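Long-range contacts in beta-N-acetylhexosaminidase (Streptomyces plicatus, PDB 1JAK), which hydrolyses terminal beta-linked N-acetylhexosamine residues from glycosides, probably by the substrate-assisted mechanism of glycoside hydrolase family 20: residues Q365-D370 with S393-T398; L400-T405 with L412-Y417. All blocks are in the same frame, centred on the assembly; numbering follows the deposited sequence.

Contact 1 of 2, residues Q365-D370 with S393-T398; sequences QYWGLD and SPADRT. With IFG ((2R,3R,4S,5R)-2-acetamido-3,4-dihydroxy-5-hydroxymethyl-piperidine), chain F.
Asp370 and Arg397 form a salt bridge in which Arg397 NH2 lies 3.3 Å from Asp370 OD1, on its syn side, the carboxylate and guanidinium planes 56° apart. Asp396 OD2 takes the backbone N-H of Asp370 in an almost straight bond of 2.9 Å. A water gives hydrogens to Asp370 OD1 and Asp396 OD1 and accepts one from Arg397 NE. Arg422 pairs with both carboxylates, probably easing the repulsion between them, and its backbone O accepts a hydrogen bond from Arg397 NH1. Among the uncharged bonds, Ser393 N donates to Tyr366 O at 2.9 Å, and Gln365 NE2, its chain extended, reaches Ser393 OG at 3.1 Å, within the plane of its amide. Ala395 N divides weak bonds between Trp367 O and Gly368 O. Apolar contacts are few: Leu369 CD1 rests 3.8 Å from Ala395 CB, which also lies at the edge of the Trp367 indole. One face of that indole carries the acetamido methyl of the inhibitor, with C8 3.6 Å from Trp367 CE2, while NE1 bonds to Gln352. An alanine at Trp367 would probably leave the acetamido group without its aromatic floor and Gln352 without its indole partner. The contact joins the C-terminal ends of the adjacent parallel barrel strands 363-366 and 389-392; helix 374-385 packs on Tyr366, and strand 440-447 on Gln365 and Ser393.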
loop_
_atom_site.group_PDB
_atom_site.type_symbol
_atom_site.label_atom_id
_atom_site.label_comp_id
_atom_site.label_asym_id
_atom_site.label_seq_id
_atom_site.Cartn_x
_atom_site.Cartn_y
_atom_site.Cartn_z
ATOM N N GLN A 365 6.690 9.715 8.300
ATOM C CA GLN A 365 6.393 9.609 6.881
ATOM C C GLN A 365 6.536 10.971 6.216
ATOM O O GLN A 365 5.734 11.876 6.447
ATOM C CB GLN A 365 4.974 9.072 6.683
ATOM C CG GLN A 365 4.686 8.650 5.252
ATOM C CD GLN A 365 3.320 8.013 5.085
ATOM O OE1 GLN A 365 2.683 7.598 6.061
ATOM N NE2 GLN A 365 2.867 7.922 3.841
ATOM N N TYR A 366 7.564 11.098 5.385
ATOM C CA TYR A 366 7.854 12.344 4.688
ATOM C C TYR A 366 7.016 12.530 3.429
ATOM O O TYR A 366 7.122 11.745 2.480
ATOM C CB TYR A 366 9.330 12.384 4.302
ATOM C CG TYR A 366 9.738 13.681 3.657
ATOM C CD1 TYR A 366 9.910 14.835 4.422
ATOM C CD2 TYR A 366 9.933 13.765 2.280
ATOM C CE1 TYR A 366 10.269 16.040 3.832
ATOM C CE2 TYR A 366 10.293 14.969 1.676
ATOM C CZ TYR A 366 10.459 16.101 2.462
ATOM O OH TYR A 366 10.817 17.293 1.878
ATOM N N TRP A 367 6.197 13.577 3.416
ATOM C CA TRP A 367 5.360 13.858 2.259
ATOM C C TRP A 367 5.692 15.218 1.641
ATOM O O TRP A 367 4.850 15.845 0.990
ATOM C CB TRP A 367 3.871 13.780 2.636
ATOM C CG TRP A 367 3.428 14.702 3.742
ATOM C CD1 TRP A 367 3.748 14.617 5.068
ATOM C CD2 TRP A 367 2.539 15.818 3.615
ATOM N NE1 TRP A 367 3.109 15.611 5.777
ATOM C CE2 TRP A 367 2.361 16.362 4.908
ATOM C CE3 TRP A 367 1.872 16.411 2.535
ATOM C CZ2 TRP A 367 1.541 17.473 5.151
ATOM C CZ3 TRP A 367 1.053 17.517 2.776
ATOM C CH2 TRP A 367 0.898 18.035 4.077
ATOM N N GLY A 368 6.935 15.655 1.842
ATOM C CA GLY A 368 7.393 16.919 1.292
ATOM C C GLY A 368 7.564 16.868 -0.216
ATOM O O GLY A 368 7.290 15.844 -0.849
ATOM N N LEU A 369 8.028 17.972 -0.797
ATOM C CA LEU A 369 8.201 18.077 -2.245
ATOM C C LEU A 369 9.589 18.612 -2.600
ATOM O O LEU A 369 10.351 18.999 -1.717
ATOM C CB LEU A 369 7.146 19.032 -2.822
ATOM C CG LEU A 369 5.648 18.760 -2.615
ATOM C CD1 LEU A 369 5.268 18.884 -1.149
ATOM C CD2 LEU A 369 4.847 19.765 -3.434
ATOM N N ASP A 370 9.911 18.635 -3.892
ATOM C CA ASP A 370 11.204 19.156 -4.343
ATOM C C ASP A 370 11.380 20.580 -3.817
ATOM O O ASP A 370 12.459 20.963 -3.358
ATOM C CB ASP A 370 11.264 19.224 -5.874
ATOM C CG ASP A 370 11.656 17.908 -6.521
ATOM O OD1 ASP A 370 11.713 16.873 -5.826
ATOM O OD2 ASP A 370 11.903 17.920 -7.746
ATOM N N SER A 393 7.250 9.346 0.888
ATOM C CA SER A 393 6.060 9.433 0.041
ATOM C C SER A 393 5.857 10.904 -0.335
ATOM O O SER A 393 4.872 11.531 0.062
ATOM C CB SER A 393 4.821 8.894 0.777
ATOM O OG SER A 393 4.492 9.687 1.905
ATOM N N PRO A 394 6.794 11.471 -1.116
ATOM C CA PRO A 394 6.738 12.872 -1.552
ATOM C C PRO A 394 5.420 13.188 -2.253
ATOM O O PRO A 394 4.986 12.444 -3.132
ATOM C CB PRO A 394 7.934 12.996 -2.499
ATOM C CG PRO A 394 8.879 11.913 -2.011
ATOM C CD PRO A 394 7.934 10.775 -1.737
ATOM N N ALA A 395 4.797 14.296 -1.868
ATOM C CA ALA A 395 3.518 14.686 -2.454
ATOM C C ALA A 395 3.593 14.958 -3.954
ATOM O O ALA A 395 2.583 14.861 -4.650
ATOM C CB ALA A 395 2.961 15.909 -1.726
ATOM N N ASP A 396 4.778 15.304 -4.452
ATOM C CA ASP A 396 4.936 15.567 -5.875
ATOM C C ASP A 396 5.571 14.370 -6.585
ATOM O O ASP A 396 6.146 14.507 -7.668
ATOM C CB ASP A 396 5.771 16.841 -6.098
ATOM C CG ASP A 396 7.172 16.746 -5.517
ATOM O OD1 ASP A 396 7.438 15.845 -4.693
ATOM O OD2 ASP A 396 8.013 17.599 -5.881
ATOM N N ARG A 397 5.451 13.197 -5.966
ATOM C CA ARG A 397 6.000 11.966 -6.530
ATOM C C ARG A 397 5.062 10.768 -6.404
ATOM O O ARG A 397 4.672 10.169 -7.408
ATOM C CB ARG A 397 7.312 11.589 -5.837
ATOM C CG ARG A 397 8.407 12.633 -5.903
ATOM C CD ARG A 397 9.086 12.644 -7.248
ATOM N NE ARG A 397 10.170 13.623 -7.278
ATOM C CZ ARG A 397 11.016 13.767 -8.291
ATOM N NH1 ARG A 397 10.911 12.988 -9.360
ATOM N NH2 ARG A 397 11.960 14.700 -8.239
ATOM N N THR A 398 4.706 10.418 -5.170
ATOM C CA THR A 398 3.877 9.238 -4.936
ATOM C C THR A 398 2.447 9.429 -4.438
ATOM O O THR A 398 1.795 8.455 -4.054
ATOM C CB THR A 398 4.592 8.262 -3.983
ATOM O OG1 THR A 398 4.631 8.818 -2.662
ATOM C CG2 THR A 398 6.019 8.007 -4.460
HETATM N N1 IFG F . -2.592 16.659 2.474
HETATM C C2 IFG F . -3.347 15.967 3.550
HETATM C C3 IFG F . -4.306 14.803 3.071
HETATM C C4 IFG F . -5.036 15.104 1.745
HETATM C C5 IFG F . -3.996 15.522 0.703
HETATM C C6 IFG F . -4.544 15.809 -0.691
HETATM C C7 IFG F . -1.345 14.668 4.151
HETATM C C8 IFG F . -0.343 14.048 5.091
HETATM C C9 IFG F . -3.188 16.754 1.132
HETATM N N2 IFG F . -2.399 15.437 4.556
HETATM O O7 IFG F . -1.168 14.464 2.958
HETATM O O3 IFG F . -5.262 14.535 4.089
HETATM O O4 IFG F . -5.944 16.184 1.958
HETATM O O6 IFG F . -3.529 15.687 -1.681
HETATM O O HOH W 1 10.073 15.272 -4.626
#

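Contact 2 of 2, residues L400-T405 with L412-Y417. With IFG ((2R,3R,4S,5R)-2-acetamido-3,4-dihydroxy-5-hydroxymethyl-piperidine), chain F.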
loop_
_atom_site.group_PDB
_atom_site.type_symbol
_atom_site.label_atom_id
_atom_site.label_comp_id
_atom_site.label_asym_id
_atom_site.label_seq_id
_atom_site.Cartn_x
_atom_site.Cartn_y
_atom_site.Cartn_z
ATOM N N LEU A 400 -0.951 9.452 -5.208
ATOM C CA LEU A 400 -1.747 8.996 -6.342
ATOM C C LEU A 400 -2.995 9.816 -6.656
ATOM O O LEU A 400 -3.622 9.611 -7.693
ATOM C CB LEU A 400 -2.112 7.520 -6.148
ATOM C CG LEU A 400 -0.890 6.607 -5.978
ATOM C CD1 LEU A 400 -1.341 5.221 -5.542
ATOM C CD2 LEU A 400 -0.104 6.526 -7.291
ATOM N N ASP A 401 -3.358 10.737 -5.766
ATOM C CA ASP A 401 -4.518 11.590 -6.001
ATOM C C ASP A 401 -4.122 12.822 -6.810
ATOM O O ASP A 401 -4.984 13.593 -7.230
ATOM C CB ASP A 401 -5.136 12.036 -4.671
ATOM C CG ASP A 401 -4.188 12.892 -3.848
ATOM O OD1 ASP A 401 -3.024 12.484 -3.669
ATOM O OD2 ASP A 401 -4.607 13.968 -3.374
ATOM N N MET A 402 -2.825 13.014 -7.032
ATOM C CA MET A 402 -2.378 14.187 -7.780
ATOM C C MET A 402 -2.577 14.016 -9.284
ATOM O O MET A 402 -2.295 12.959 -9.847
ATOM C CB MET A 402 -0.906 14.490 -7.475
ATOM C CG MET A 402 -0.592 15.985 -7.361
ATOM S SD MET A 402 -1.518 16.812 -6.036
ATOM C CE MET A 402 -0.922 15.915 -4.593
ATOM N N LYS A 403 -3.084 15.062 -9.928
ATOM C CA LYS A 403 -3.328 15.034 -11.366
ATOM C C LYS A 403 -2.066 14.771 -12.178
ATOM O O LYS A 403 -0.971 15.192 -11.802
ATOM C CB LYS A 403 -3.935 16.362 -11.825
ATOM C CG LYS A 403 -5.337 16.622 -11.304
ATOM C CD LYS A 403 -5.873 17.939 -11.849
ATOM C CE LYS A 403 -7.278 18.219 -11.336
ATOM N NZ LYS A 403 -7.808 19.502 -11.881
ATOM N N TYR A 404 -2.235 14.082 -13.304
ATOM C CA TYR A 404 -1.126 13.775 -14.204
ATOM C C TYR A 404 -0.771 15.039 -14.981
ATOM O O TYR A 404 0.404 15.332 -15.220
ATOM C CB TYR A 404 -1.538 12.698 -15.202
ATOM C CG TYR A 404 -1.966 11.396 -14.578
ATOM C CD1 TYR A 404 -1.023 10.483 -14.107
ATOM C CD2 TYR A 404 -3.316 11.060 -14.488
ATOM C CE1 TYR A 404 -1.415 9.263 -13.566
ATOM C CE2 TYR A 404 -3.720 9.845 -13.948
ATOM C CZ TYR A 404 -2.765 8.950 -13.494
ATOM O OH TYR A 404 -3.154 7.729 -12.996
ATOM N N THR A 405 -1.809 15.762 -15.392
ATOM C CA THR A 405 -1.666 17.003 -16.142
ATOM C C THR A 405 -2.836 17.904 -15.781
ATOM O O THR A 405 -3.745 17.498 -15.054
ATOM C CB THR A 405 -1.718 16.773 -17.671
ATOM O OG1 THR A 405 -3.051 16.411 -18.055
ATOM C CG2 THR A 405 -0.753 15.673 -18.084
ATOM N N LEU A 412 -6.162 16.159 -7.471
ATOM C CA LEU A 412 -5.811 17.514 -7.055
ATOM C C LEU A 412 -4.554 18.024 -7.757
ATOM O O LEU A 412 -3.846 17.260 -8.413
ATOM C CB LEU A 412 -5.615 17.555 -5.538
ATOM C CG LEU A 412 -6.835 17.132 -4.713
ATOM C CD1 LEU A 412 -6.520 17.267 -3.236
ATOM C CD2 LEU A 412 -8.041 17.996 -5.076
ATOM N N SER A 413 -4.268 19.315 -7.595
ATOM C CA SER A 413 -3.116 19.915 -8.261
ATOM C C SER A 413 -2.244 20.822 -7.394
ATOM O O SER A 413 -1.344 21.487 -7.907
ATOM C CB SER A 413 -3.607 20.718 -9.469
ATOM O OG SER A 413 -4.490 21.751 -9.052
ATOM N N TRP A 414 -2.490 20.845 -6.089
ATOM C CA TRP A 414 -1.723 21.716 -5.204
ATOM C C TRP A 414 -0.224 21.416 -5.175
ATOM O O TRP A 414 0.583 22.304 -4.896
ATOM C CB TRP A 414 -2.289 21.665 -3.779
ATOM C CG TRP A 414 -2.136 20.334 -3.109
ATOM C CD1 TRP A 414 -3.042 19.308 -3.097
ATOM C CD2 TRP A 414 -1.001 19.878 -2.365
ATOM N NE1 TRP A 414 -2.535 18.240 -2.388
ATOM C CE2 TRP A 414 -1.285 18.565 -1.929
ATOM C CE3 TRP A 414 0.233 20.453 -2.026
ATOM C CZ2 TRP A 414 -0.380 17.814 -1.169
ATOM C CZ3 TRP A 414 1.132 19.708 -1.268
ATOM C CH2 TRP A 414 0.819 18.400 -0.848
ATOM N N ALA A 415 0.150 20.171 -5.458
ATOM C CA ALA A 415 1.558 19.783 -5.459
ATOM C C ALA A 415 2.104 19.780 -6.881
ATOM O O ALA A 415 3.140 19.164 -7.162
ATOM C CB ALA A 415 1.724 18.394 -4.833
ATOM N N GLY A 416 1.413 20.485 -7.771
ATOM C CA GLY A 416 1.824 20.529 -9.161
ATOM C C GLY A 416 1.294 19.284 -9.842
ATOM O O GLY A 416 0.449 18.589 -9.284
ATOM N N TYR A 417 1.784 18.998 -11.044
ATOM C CA TYR A 417 1.341 17.818 -11.777
ATOM C C TYR A 417 2.379 16.720 -11.649
ATOM O O TYR A 417 3.571 16.990 -11.519
ATOM C CB TYR A 417 1.091 18.184 -13.240
ATOM C CG TYR A 417 -0.023 19.190 -13.357
ATOM C CD1 TYR A 417 -1.301 18.879 -12.902
ATOM C CD2 TYR A 417 0.214 20.480 -13.831
ATOM C CE1 TYR A 417 -2.318 19.824 -12.904
ATOM C CE2 TYR A 417 -0.803 21.440 -13.839
ATOM C CZ TYR A 417 -2.065 21.100 -13.369
ATOM O OH TYR A 417 -3.081 22.029 -13.351
HETATM N N1 IFG F . -2.592 16.659 2.474
HETATM C C2 IFG F . -3.347 15.967 3.550
HETATM C C3 IFG F . -4.306 14.803 3.071
HETATM C C4 IFG F . -5.036 15.104 1.745
HETATM C C5 IFG F . -3.996 15.522 0.703
HETATM C C6 IFG F . -4.544 15.809 -0.691
HETATM C C7 IFG F . -1.345 14.668 4.151
HETATM C C8 IFG F . -0.343 14.048 5.091
HETATM C C9 IFG F . -3.188 16.754 1.132
HETATM N N2 IFG F . -2.399 15.437 4.556
HETATM O O7 IFG F . -1.168 14.464 2.958
HETATM O O3 IFG F . -5.262 14.535 4.089
HETATM O O4 IFG F . -5.944 16.184 1.958
HETATM O O6 IFG F . -3.529 15.687 -1.681
HETATM O O HOH W 2 -7.130 21.179 -8.959
HETATM O O HOH W 3 -5.655 21.554 -12.511
#
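Met402 makes a Met-aromatic contact over one face of the Trp414 indole, in a loop of the family 20 catalytic barrel: Met402 SD stands 4.3 Å from the centroid of the five-membered ring, and Met402 CE and Ala415 CB lie on the same face, toward the rim. At the indole edge, in plane, NE1 donates to the inhibitor hydroxyl O6 at 2.8 Å. The Tyr417 ring has the Thr405 carbonyl carbon over one face, offset toward the rim, and Lys403 CB near its plane at the edge; the side chains of Lys403 and Tyr417 run side by side in the same direction. Met402 reaches its place through a chain bent at chi2 and chi3 (60° and 61°), and its CE touches Ala415 CB at 3.6 Å. The inhibitor hydroxyl O6 in turn gives its hydrogen to Asp401 OD2 over 2.6 Å, so one group from each segment grips the hydroxymethyl arm, while Leu412 CD1 packs against its C6. The backbones are joined by a single beta bridge between Met402 and Leu412. Leu412 N donates to Asp401 O, and Leu412 O receives Lys403 N in a nearly straight bond of 2.8 Å. A type I turn from Ser413 to Gly416 then carries the chain round, closed by Gly416 N to Ser413 O. At the outer end, Lys403 NZ donates to a water at 3.0 Å, and this water lies 2.7 Å from Tyr417 OH.

In the fold
From the N terminus, the chain passes first through the mixed sheet and then enters the catalytic barrel. Contact 1 closes the beta-alpha-beta passage from strand 363-366 through helix 374-385 to strand 389-392. Contact 2 follows in series within the long loop between strand 389-392 and helix 420-424, closing a short excursion that contains neither helix nor strand. The two neither nest nor cross, yet their centres are about 12 Å apart, and Ala395 CB packs 3.4 Å from Trp414 CH2. Both reach the inhibitor: contact 1 meets its acetamido group and contact 2 its hydroxymethyl arm.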